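PDB 1VKC: putative acetyl transferase from Pyrococcus furiosus, which probably transfers acyl groups, most likely from acetyl-CoA as other GNAT-family acetyltransferases do, although its substrate is not established. Local coordinates for residues Y11-E17 with H61-L67; L74-C80 with A92-E98; G109-L113 with W141-Y147. Where two conformers were deposited one is given. Residue numbers count along the deposited sequence, not the author numbering.

Contact 1 of 3, residues Y11-E17 with H61-L67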
loop_
_atom_site.group_PDB
_atom_site.type_symbol
_atom_site.label_atom_id
_atom_site.label_comp_id
_atom_site.label_asym_id
_atom_site.label_seq_id
_atom_site.Cartn_x
_atom_site.Cartn_y
_atom_site.Cartn_z
ATOM N N TYR A 11 10.264 3.762 -22.515
ATOM C CA TYR A 11 9.358 2.652 -22.193
ATOM C C TYR A 11 8.673 2.050 -23.421
ATOM O O TYR A 11 8.531 2.705 -24.452
ATOM C CB TYR A 11 8.297 3.099 -21.174
ATOM C CG TYR A 11 7.173 3.903 -21.771
ATOM C CD1 TYR A 11 6.035 3.273 -22.285
ATOM C CD2 TYR A 11 7.237 5.291 -21.825
ATOM C CE1 TYR A 11 4.999 4.011 -22.844
ATOM C CE2 TYR A 11 6.208 6.036 -22.382
ATOM C CZ TYR A 11 5.091 5.389 -22.886
ATOM O OH TYR A 11 4.070 6.121 -23.438
ATOM N N THR A 12 8.245 0.797 -23.278
ATOM C CA THR A 12 7.518 0.069 -24.321
ATOM C C THR A 12 6.199 -0.440 -23.767
ATOM O O THR A 12 6.073 -0.645 -22.561
ATOM C CB THR A 12 8.347 -1.127 -24.838
ATOM O OG1 THR A 12 7.604 -1.839 -25.839
ATOM C CG2 THR A 12 8.579 -2.182 -23.747
ATOM N N ILE A 13 5.228 -0.642 -24.655
ATOM C CA ILE A 13 3.932 -1.226 -24.299
ATOM C C ILE A 13 3.805 -2.551 -25.020
ATOM O O ILE A 13 3.886 -2.605 -26.250
ATOM C CB ILE A 13 2.753 -0.297 -24.681
ATOM C CG1 ILE A 13 2.824 1.002 -23.888
ATOM C CG2 ILE A 13 1.395 -1.011 -24.416
ATOM C CD1 ILE A 13 1.854 2.064 -24.357
ATOM N N VAL A 14 3.598 -3.607 -24.242
ATOM C CA VAL A 14 3.545 -4.978 -24.739
ATOM C C VAL A 14 2.405 -5.688 -24.045
ATOM O O VAL A 14 1.875 -5.189 -23.038
ATOM C CB VAL A 14 4.886 -5.731 -24.421
ATOM C CG1 VAL A 14 6.083 -5.035 -25.075
ATOM C CG2 VAL A 14 5.131 -5.829 -22.921
ATOM N N ASP A 15 2.043 -6.869 -24.539
ATOM C CA ASP A 15 1.063 -7.705 -23.848
ATOM C C ASP A 15 1.562 -8.042 -22.444
ATOM O O ASP A 15 2.765 -8.260 -22.225
ATOM C CB ASP A 15 0.778 -8.976 -24.630
ATOM C CG ASP A 15 -0.226 -9.842 -23.955
ATOM O OD1 ASP A 15 0.191 -10.743 -23.220
ATOM O OD2 ASP A 15 -1.458 -9.692 -24.074
ATOM N N GLY A 16 0.637 -8.081 -21.492
ATOM C CA GLY A 16 0.983 -8.169 -20.099
ATOM C C GLY A 16 0.589 -9.462 -19.434
ATOM O O GLY A 16 0.590 -9.538 -18.214
ATOM N N GLU A 17 0.290 -10.496 -20.220
ATOM C CA GLU A 17 -0.106 -11.791 -19.648
ATOM C C GLU A 17 0.933 -12.288 -18.660
ATOM O O GLU A 17 0.579 -12.772 -17.597
ATOM C CB GLU A 17 -0.323 -12.860 -20.731
ATOM C CG GLU A 17 -1.728 -12.941 -21.300
ATOM C CD GLU A 17 -2.805 -13.220 -20.248
ATOM O OE1 GLU A 17 -3.328 -12.251 -19.669
ATOM O OE2 GLU A 17 -3.157 -14.404 -20.020
ATOM N N HIS A 61 -10.180 -11.559 -21.311
ATOM C CA HIS A 61 -9.366 -10.494 -20.700
ATOM C C HIS A 61 -8.107 -10.189 -21.516
ATOM O O HIS A 61 -7.538 -11.075 -22.164
ATOM C CB HIS A 61 -8.988 -10.869 -19.257
ATOM C CG HIS A 61 -7.918 -11.919 -19.157
ATOM N ND1 HIS A 61 -8.187 -13.233 -18.834
ATOM C CD2 HIS A 61 -6.575 -11.844 -19.333
ATOM C CE1 HIS A 61 -7.058 -13.922 -18.818
ATOM N NE2 HIS A 61 -6.067 -13.105 -19.125
ATOM N N LYS A 62 -7.677 -8.934 -21.482
ATOM C CA LYS A 62 -6.439 -8.502 -22.119
ATOM C C LYS A 62 -5.739 -7.509 -21.219
ATOM O O LYS A 62 -6.358 -6.597 -20.694
ATOM C CB LYS A 62 -6.734 -7.837 -23.465
ATOM C CG LYS A 62 -5.539 -7.284 -24.198
ATOM C CD LYS A 62 -4.660 -8.381 -24.755
ATOM C CE LYS A 62 -3.510 -7.807 -25.544
ATOM N NZ LYS A 62 -2.645 -8.887 -26.114
ATOM N N PHE A 63 -4.449 -7.704 -21.036
ATOM C CA PHE A 63 -3.622 -6.775 -20.306
ATOM C C PHE A 63 -2.584 -6.208 -21.228
ATOM O O PHE A 63 -1.985 -6.942 -22.021
ATOM C CB PHE A 63 -2.903 -7.496 -19.179
ATOM C CG PHE A 63 -3.787 -7.959 -18.075
ATOM C CD1 PHE A 63 -4.044 -7.141 -16.984
ATOM C CD2 PHE A 63 -4.291 -9.249 -18.072
ATOM C CE1 PHE A 63 -4.833 -7.576 -15.945
ATOM C CE2 PHE A 63 -5.081 -9.693 -17.032
ATOM C CZ PHE A 63 -5.349 -8.852 -15.956
ATOM N N PHE A 64 -2.355 -4.896 -21.135
ATOM C CA PHE A 64 -1.135 -4.276 -21.681
ATOM C C PHE A 64 -0.320 -3.710 -20.529
ATOM O O PHE A 64 -0.885 -3.176 -19.575
ATOM C CB PHE A 64 -1.448 -3.158 -22.657
ATOM C CG PHE A 64 -2.049 -3.627 -23.944
ATOM C CD1 PHE A 64 -1.242 -4.171 -24.949
ATOM C CD2 PHE A 64 -3.415 -3.528 -24.164
ATOM C CE1 PHE A 64 -1.799 -4.599 -26.173
ATOM C CE2 PHE A 64 -3.976 -3.961 -25.373
ATOM C CZ PHE A 64 -3.149 -4.490 -26.381
ATOM N N VAL A 65 1.002 -3.799 -20.631
ATOM C CA VAL A 65 1.871 -3.187 -19.644
ATOM C C VAL A 65 2.848 -2.219 -20.286
ATOM O O VAL A 65 3.244 -2.394 -21.447
ATOM C CB VAL A 65 2.638 -4.253 -18.803
ATOM C CG1 VAL A 65 1.662 -5.068 -17.965
ATOM C CG2 VAL A 65 3.485 -5.166 -19.688
ATOM N N ALA A 66 3.226 -1.196 -19.522
ATOM C CA ALA A 66 4.286 -0.271 -19.889
ATOM C C ALA A 66 5.518 -0.717 -19.112
ATOM O O ALA A 66 5.462 -0.853 -17.886
ATOM C CB ALA A 66 3.916 1.145 -19.511
ATOM N N LEU A 67 6.615 -0.965 -19.825
ATOM C CA LEU A 67 7.847 -1.500 -19.213
ATOM C C LEU A 67 8.993 -0.555 -19.488
ATOM O O LEU A 67 9.171 -0.138 -20.622
ATOM C CB LEU A 67 8.178 -2.867 -19.803
ATOM C CG LEU A 67 7.170 -3.998 -19.606
ATOM C CD1 LEU A 67 7.682 -5.263 -20.258
ATOM C CD2 LEU A 67 6.876 -4.235 -18.132
HETATM O O HOH W 1 -3.113 -10.077 -22.049
#
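Strand 11-15 runs antiparallel to strand 60-68, the axes of the short segments meeting at 158° and approaching to 4.5 Å. This is the first pairing of the GNAT fold: the N-terminal strand is outermost within the chain, and after two helices the chain returns beside it as strand 60-68. T12 and L67 form a hydrogen-bonded pair (T12 N to L67 O 3.0 Å, L67 N to T12 O 2.8 Å), as do V14 and V65 (V14 N to V65 O 3.1 Å, V65 N to V14 O 2.9 Å). I13 and A66 lie between them as a non-hydrogen-bonded pair. G16 N continues the pattern to F63 O at 2.9 Å, and glycine suits this point because a CB here would lie 2.7 Å from V65 CG1.

On the face of V14, V65 and L67, branched aliphatic side chains close tightly: V14 CG2 is 3.7 Å from both V65 CG2 and L67 CD1. V65 also reaches I23 of helix 20-31. On the face of I13 and A66, the small alanine gives the Y11 ring a place to settle, Y11 CD1 lying 4.1 Å from A66 CB; helix 108-122 packs on this side through I108 and A111.

Polar and charged groups fasten the end where the chain turns away. D15 OD1 accepts from E17 N at 3.0 Å, an Asx turn, while H61 NE2 donates to E17 OE1 at 2.9 Å. The long K62 side chain reaches back to the strand end, where its NZ makes a very short salt bridge of 2.5 Å to D15 OD2.

Contact 2 of 3, residues L74-C80 with A92-E98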
loop_
_atom_site.group_PDB
_atom_site.type_symbol
_atom_site.label_atom_id
_atom_site.label_comp_id
_atom_site.label_asym_id
_atom_site.label_seq_id
_atom_site.Cartn_x
_atom_site.Cartn_y
_atom_site.Cartn_z
ATOM N N LEU A 74 5.877 -0.119 -15.271
ATOM C CA LEU A 74 5.503 1.291 -15.102
ATOM C C LEU A 74 3.997 1.501 -14.980
ATOM O O LEU A 74 3.560 2.489 -14.404
ATOM C CB LEU A 74 6.020 2.128 -16.269
ATOM C CG LEU A 74 7.528 2.076 -16.515
ATOM C CD1 LEU A 74 7.856 2.973 -17.694
ATOM C CD2 LEU A 74 8.293 2.488 -15.275
ATOM N N GLY A 75 3.206 0.586 -15.532
ATOM C CA GLY A 75 1.762 0.730 -15.492
ATOM C C GLY A 75 1.083 -0.311 -16.335
ATOM O O GLY A 75 1.739 -1.034 -17.072
ATOM N N HIS A 76 -0.237 -0.380 -16.248
ATOM C CA HIS A 76 -0.974 -1.376 -17.020
ATOM C C HIS A 76 -2.380 -0.902 -17.311
ATOM O O HIS A 76 -2.886 0.040 -16.668
ATOM C CB HIS A 76 -1.022 -2.703 -16.243
ATOM C CG HIS A 76 -1.896 -2.645 -15.031
ATOM N ND1 HIS A 76 -3.231 -2.981 -15.061
ATOM C CD2 HIS A 76 -1.639 -2.239 -13.767
ATOM C CE1 HIS A 76 -3.754 -2.797 -13.864
ATOM N NE2 HIS A 76 -2.815 -2.330 -13.066
ATOM N N VAL A 77 -3.008 -1.567 -18.278
ATOM C CA VAL A 77 -4.432 -1.467 -18.488
ATOM C C VAL A 77 -5.023 -2.876 -18.550
ATOM O O VAL A 77 -4.399 -3.792 -19.097
ATOM C CB VAL A 77 -4.786 -0.617 -19.726
ATOM C CG1 VAL A 77 -4.083 -1.102 -20.988
ATOM C CG2 VAL A 77 -6.280 -0.582 -19.924
ATOM N N TRP A 78 -6.186 -3.051 -17.914
ATOM C CA TRP A 78 -6.893 -4.341 -17.887
ATOM C C TRP A 78 -8.193 -4.167 -18.655
ATOM O O TRP A 78 -9.024 -3.379 -18.266
ATOM C CB TRP A 78 -7.116 -4.766 -16.414
ATOM C CG TRP A 78 -7.858 -6.073 -16.177
ATOM C CD1 TRP A 78 -8.270 -6.983 -17.112
ATOM C CD2 TRP A 78 -8.238 -6.614 -14.903
ATOM N NE1 TRP A 78 -8.914 -8.030 -16.499
ATOM C CE2 TRP A 78 -8.899 -7.839 -15.144
ATOM C CE3 TRP A 78 -8.085 -6.182 -13.579
ATOM C CZ2 TRP A 78 -9.414 -8.643 -14.106
ATOM C CZ3 TRP A 78 -8.598 -6.978 -12.539
ATOM C CH2 TRP A 78 -9.257 -8.191 -12.813
ATOM N N ILE A 79 -8.335 -4.917 -19.752
ATOM C CA ILE A 79 -9.500 -4.862 -20.632
ATOM C C ILE A 79 -10.281 -6.166 -20.574
ATOM O O ILE A 79 -9.683 -7.257 -20.580
ATOM C CB ILE A 79 -9.072 -4.666 -22.098
ATOM C CG1 ILE A 79 -8.024 -3.578 -22.233
ATOM C CG2 ILE A 79 -10.300 -4.361 -22.985
ATOM C CD1 ILE A 79 -7.202 -3.730 -23.459
ATOM N N CYS A 80 -11.607 -6.039 -20.556
ATOM C CA CYS A 80 -12.538 -7.163 -20.650
ATOM C C CYS A 80 -13.526 -6.947 -21.794
ATOM O O CYS A 80 -14.270 -5.956 -21.791
ATOM C CB CYS A 80 -13.347 -7.285 -19.353
ATOM S SG CYS A 80 -14.430 -8.720 -19.256
ATOM N N ALA A 92 -15.650 -3.125 -24.817
ATOM C CA ALA A 92 -14.476 -3.404 -24.025
ATOM C C ALA A 92 -14.672 -2.645 -22.730
ATOM O O ALA A 92 -14.813 -1.431 -22.755
ATOM C CB ALA A 92 -13.263 -2.931 -24.702
ATOM N N TYR A 93 -14.685 -3.359 -21.614
ATOM C CA TYR A 93 -14.753 -2.732 -20.308
ATOM C C TYR A 93 -13.321 -2.657 -19.725
ATOM O O TYR A 93 -12.591 -3.652 -19.710
ATOM C CB TYR A 93 -15.667 -3.517 -19.391
ATOM C CG TYR A 93 -15.966 -2.796 -18.094
ATOM C CD1 TYR A 93 -15.253 -3.079 -16.931
ATOM C CD2 TYR A 93 -16.954 -1.818 -18.035
ATOM C CE1 TYR A 93 -15.537 -2.418 -15.739
ATOM C CE2 TYR A 93 -17.229 -1.137 -16.846
ATOM C CZ TYR A 93 -16.517 -1.441 -15.714
ATOM O OH TYR A 93 -16.806 -0.775 -14.537
ATOM N N ILE A 94 -12.935 -1.478 -19.281
ATOM C CA ILE A 94 -11.623 -1.268 -18.678
ATOM C C ILE A 94 -11.792 -1.348 -17.173
ATOM O O ILE A 94 -12.389 -0.446 -16.542
ATOM C CB ILE A 94 -11.043 0.111 -19.052
ATOM C CG1 ILE A 94 -11.039 0.343 -20.566
ATOM C CG2 ILE A 94 -9.637 0.303 -18.426
ATOM C CD1 ILE A 94 -10.188 -0.534 -21.337
ATOM N N TYR A 95 -11.289 -2.422 -16.601
ATOM C CA TYR A 95 -11.339 -2.613 -15.162
ATOM C C TYR A 95 -10.413 -1.655 -14.480
ATOM O O TYR A 95 -10.733 -1.112 -13.427
ATOM C CB TYR A 95 -10.945 -4.036 -14.788
ATOM C CG TYR A 95 -12.081 -5.017 -14.903
ATOM C CD1 TYR A 95 -11.988 -6.135 -15.716
ATOM C CD2 TYR A 95 -13.261 -4.813 -14.195
ATOM C CE1 TYR A 95 -13.052 -7.040 -15.812
ATOM C CE2 TYR A 95 -14.317 -5.703 -14.285
ATOM C CZ TYR A 95 -14.206 -6.809 -15.096
ATOM O OH TYR A 95 -15.264 -7.682 -15.173
ATOM N N ASP A 96 -9.262 -1.438 -15.094
ATOM C CA ASP A 96 -8.209 -0.724 -14.453
ATOM C C ASP A 96 -7.246 -0.090 -15.442
ATOM O O ASP A 96 -6.958 -0.657 -16.474
ATOM C CB ASP A 96 -7.437 -1.730 -13.593
ATOM C CG ASP A 96 -6.623 -1.091 -12.561
ATOM O OD1 ASP A 96 -6.784 0.134 -12.336
ATOM O OD2 ASP A 96 -5.799 -1.736 -11.899
ATOM N N ILE A 97 -6.761 1.099 -15.096
ATOM C CA ILE A 97 -5.587 1.681 -15.715
ATOM C C ILE A 97 -4.803 2.386 -14.596
ATOM O O ILE A 97 -5.347 3.221 -13.881
ATOM C CB ILE A 97 -5.978 2.602 -16.880
ATOM C CG1 ILE A 97 -4.744 3.224 -17.529
ATOM C CG2 ILE A 97 -6.945 3.683 -16.436
ATOM C CD1 ILE A 97 -4.951 3.495 -18.996
ATOM N N GLU A 98 -3.550 1.980 -14.417
ATOM C CA GLU A 98 -2.730 2.395 -13.285
ATOM C C GLU A 98 -1.316 2.676 -13.787
ATOM O O GLU A 98 -0.784 1.935 -14.615
ATOM C CB GLU A 98 -2.737 1.302 -12.181
ATOM C CG GLU A 98 -4.031 1.273 -11.365
ATOM C CD GLU A 98 -4.251 0.015 -10.500
ATOM O OE1 GLU A 98 -5.271 -0.020 -9.761
ATOM O OE2 GLU A 98 -3.441 -0.938 -10.528
#
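A beta bulge interrupts this antiparallel hairpin of the GNAT sheet: V77 pairs with I97 and I79 with I94, so W78 faces both Y95 and D96. W78 N donates to D96 O at 2.9 Å, while W78 O accepts from Y95 N at 3.0 Å. A bulge in the fourth strand, here 90-99, is a hallmark of the family, where it helps to splay that strand from the next at the acetyl-CoA site, and probably does so here.

Regular pairing resumes on both sides. H76 and E98 exchange backbone bonds (H76 N to E98 O 2.9 Å, E98 N to H76 O 3.0 Å), as do C80 and Y93 (C80 N to Y93 O 2.7 Å, Y93 N to C80 O 2.6 Å). G75 suits its place beside E98, since a CB would fall 2.5 Å from E98 O.

The bulge turns the Y95 side chain toward the other strand, where its ring edge meets the face of the W78 six-membered ring, centroids 4.8 Å apart. The broad indole offers a surface for this contact, and C80 CB packs 3.6 Å from Y95 CE1. Nearby, H76 NE2 donates to E98 OE2 at 3.0 Å, giving one carboxylate a buried partner. V77, I79, I94 and I97 supply a greasy opposite face.

Helix 108-122 lies on that aliphatic face, touching I79 through A116 and W119 and I97 through L112. H76 faces I23 of helix 20-31, W78 stacks on F63 of strand 60-68, and D27 brings a further acid close to D96 and E98.

Contact 3 of 3, residues G109-L113 with W141-Y147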
loop_
_atom_site.group_PDB
_atom_site.type_symbol
_atom_site.label_atom_id
_atom_site.label_comp_id
_atom_site.label_asym_id
_atom_site.label_seq_id
_atom_site.Cartn_x
_atom_site.Cartn_y
_atom_site.Cartn_z
ATOM N N GLY A 109 -0.128 6.634 -19.159
ATOM C CA GLY A 109 -1.564 6.350 -18.991
ATOM C C GLY A 109 -2.328 6.624 -20.276
ATOM O O GLY A 109 -3.162 5.806 -20.737
ATOM N N SER A 110 -2.008 7.744 -20.887
ATOM C CA SER A 110 -2.611 8.121 -22.154
ATOM C C SER A 110 -2.314 7.087 -23.235
ATOM O O SER A 110 -3.218 6.674 -23.954
ATOM C CB SER A 110 -2.150 9.527 -22.556
ATOM O OG SER A 110 -3.005 10.049 -23.522
ATOM N N ALA A 111 -1.058 6.625 -23.298
ATOM C CA ALA A 111 -0.628 5.641 -24.281
ATOM C C ALA A 111 -1.259 4.257 -24.062
ATOM O O ALA A 111 -1.611 3.567 -25.032
ATOM C CB ALA A 111 0.878 5.527 -24.270
ATOM N N LEU A 112 -1.389 3.859 -22.789
ATOM C CA LEU A 112 -2.004 2.580 -22.424
ATOM C C LEU A 112 -3.453 2.558 -22.879
ATOM O O LEU A 112 -3.917 1.578 -23.465
ATOM C CB LEU A 112 -1.892 2.336 -20.906
ATOM C CG LEU A 112 -0.513 1.845 -20.410
ATOM C CD1 LEU A 112 -0.376 2.013 -18.899
ATOM C CD2 LEU A 112 -0.279 0.388 -20.812
ATOM N N LEU A 113 -4.169 3.648 -22.636
ATOM C CA LEU A 113 -5.565 3.753 -23.070
ATOM C C LEU A 113 -5.715 3.728 -24.600
ATOM O O LEU A 113 -6.637 3.110 -25.126
ATOM C CB LEU A 113 -6.209 5.009 -22.503
ATOM C CG LEU A 113 -7.732 5.131 -22.728
ATOM C CD1 LEU A 113 -8.446 3.928 -22.192
ATOM C CD2 LEU A 113 -8.283 6.383 -22.091
ATOM N N TRP A 141 -10.139 13.961 -17.436
ATOM C CA TRP A 141 -9.110 13.278 -18.201
ATOM C C TRP A 141 -9.770 12.354 -19.237
ATOM O O TRP A 141 -9.366 12.324 -20.394
ATOM C CB TRP A 141 -8.196 12.484 -17.262
ATOM C CG TRP A 141 -6.949 11.928 -17.900
ATOM C CD1 TRP A 141 -5.774 12.589 -18.110
ATOM C CD2 TRP A 141 -6.743 10.587 -18.372
ATOM N NE1 TRP A 141 -4.858 11.757 -18.707
ATOM C CE2 TRP A 141 -5.423 10.518 -18.877
ATOM C CE3 TRP A 141 -7.547 9.437 -18.436
ATOM C CZ2 TRP A 141 -4.883 9.347 -19.427
ATOM C CZ3 TRP A 141 -7.005 8.264 -18.985
ATOM C CH2 TRP A 141 -5.686 8.233 -19.471
ATOM N N TYR A 142 -10.810 11.644 -18.834
ATOM C CA TYR A 142 -11.556 10.801 -19.777
ATOM C C TYR A 142 -12.391 11.634 -20.733
ATOM O O TYR A 142 -12.433 11.358 -21.932
ATOM C CB TYR A 142 -12.414 9.757 -19.030
ATOM C CG TYR A 142 -11.571 8.680 -18.386
ATOM C CD1 TYR A 142 -11.380 8.644 -17.013
ATOM C CD2 TYR A 142 -10.942 7.719 -19.157
ATOM C CE1 TYR A 142 -10.577 7.649 -16.413
ATOM C CE2 TYR A 142 -10.161 6.721 -18.574
ATOM C CZ TYR A 142 -9.975 6.692 -17.215
ATOM O OH TYR A 142 -9.190 5.701 -16.653
ATOM N N GLU A 143 -13.054 12.670 -20.220
ATOM C CA GLU A 143 -13.850 13.541 -21.086
ATOM C C GLU A 143 -13.016 14.137 -22.230
ATOM O O GLU A 143 -13.497 14.261 -23.370
ATOM C CB GLU A 143 -14.565 14.637 -20.265
ATOM C CG GLU A 143 -15.682 14.077 -19.387
ATOM C CD GLU A 143 -16.263 15.094 -18.418
ATOM O OE1 GLU A 143 -15.561 16.085 -18.054
ATOM O OE2 GLU A 143 -17.428 14.897 -18.011
ATOM N N GLU A 144 -11.763 14.481 -21.931
ATOM C CA GLU A 144 -10.838 15.035 -22.935
ATOM C C GLU A 144 -10.596 14.055 -24.076
ATOM O O GLU A 144 -10.293 14.466 -25.194
ATOM C CB GLU A 144 -9.478 15.401 -22.293
ATOM C CG GLU A 144 -9.450 16.713 -21.548
ATOM C CD GLU A 144 -8.085 17.010 -20.941
ATOM O OE1 GLU A 144 -7.158 16.181 -21.059
ATOM O OE2 GLU A 144 -7.945 18.064 -20.326
ATOM N N ARG A 145 -10.739 12.757 -23.783
ATOM C CA ARG A 145 -10.395 11.692 -24.711
ATOM C C ARG A 145 -11.633 11.081 -25.393
ATOM O O ARG A 145 -11.550 10.011 -25.993
ATOM C CB ARG A 145 -9.595 10.611 -23.971
ATOM C CG ARG A 145 -8.205 11.073 -23.597
ATOM C CD ARG A 145 -7.511 10.326 -22.490
ATOM N NE ARG A 145 -6.118 10.767 -22.375
ATOM C CZ ARG A 145 -5.731 11.949 -21.900
ATOM N NH1 ARG A 145 -4.447 12.260 -21.883
ATOM N NH2 ARG A 145 -6.608 12.818 -21.416
ATOM N N GLY A 146 -12.774 11.743 -25.280
ATOM C CA GLY A 146 -13.964 11.315 -26.002
ATOM C C GLY A 146 -14.977 10.532 -25.193
ATOM O O GLY A 146 -15.983 10.107 -25.746
ATOM N N TYR A 147 -14.743 10.369 -23.884
ATOM C CA TYR A 147 -15.672 9.631 -23.008
ATOM C C TYR A 147 -16.763 10.514 -22.439
ATOM O O TYR A 147 -16.504 11.639 -21.997
ATOM C CB TYR A 147 -14.931 8.939 -21.852
ATOM C CG TYR A 147 -13.998 7.848 -22.310
ATOM C CD1 TYR A 147 -12.796 8.157 -22.975
ATOM C CD2 TYR A 147 -14.313 6.504 -22.109
ATOM C CE1 TYR A 147 -11.933 7.153 -23.424
ATOM C CE2 TYR A 147 -13.476 5.516 -22.535
ATOM C CZ TYR A 147 -12.279 5.844 -23.210
ATOM O OH TYR A 147 -11.459 4.847 -23.657
#
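The end of the GNAT pyrophosphate-loop motif meets the C-terminal end of helix 138-144 here. G109 ends the R-x-x-G-x-G/A motif, which in relatives binds the acetyl-CoA pyrophosphate at the start of helix 108-122, and 141-147 closes the helix that follows strand 128-130. That second helix ends in a Schellman motif, with Y147 N bonded to Y142 O at 3.2 Å and G146 N to E143 O at 3.2 Å; G146 adopts a positive phi, at which a side chain would jam against the preceding carbonyl.

L113 forms the apolar centre of the contact. Its flexible branched end fits among three aromatic rings, L113 CD2 lying 3.8 Å from W141 CZ3, 4.0 Å from Y142 CE2 and 4.0 Å from Y147 CE1. The Y147 hydroxyl finds its polar partner in E117, one turn further along helix 108-122. Toward the surface, R145 NH2 is braced by W141 O of its own segment at 3.0 Å, and R145 NH1 crosses to S110 OG at 3.1 Å.

Along the chain the three contacts come in series. Contacts 1 and 2, with centres about 10 Å apart, belong to one sheet: strands 60-68 and 73-83 are neighbours, so four strands are joined continuously from the outer strand 11-15 to strand 90-99. The centre of contact 3 lies about 12 Å from that of contact 2 and about 17 Å from that of contact 1. Its helix 108-122 follows strand 90-99 and packs across the sheet, L112 reaching both F64 and V77 while A111 meets I13. Contact 3 then adds helix 138-144, whose Y142 touches I97. Together they build the GNAT core, in which relatives bind acetyl-CoA beside the bulged strand and the adjoining helix.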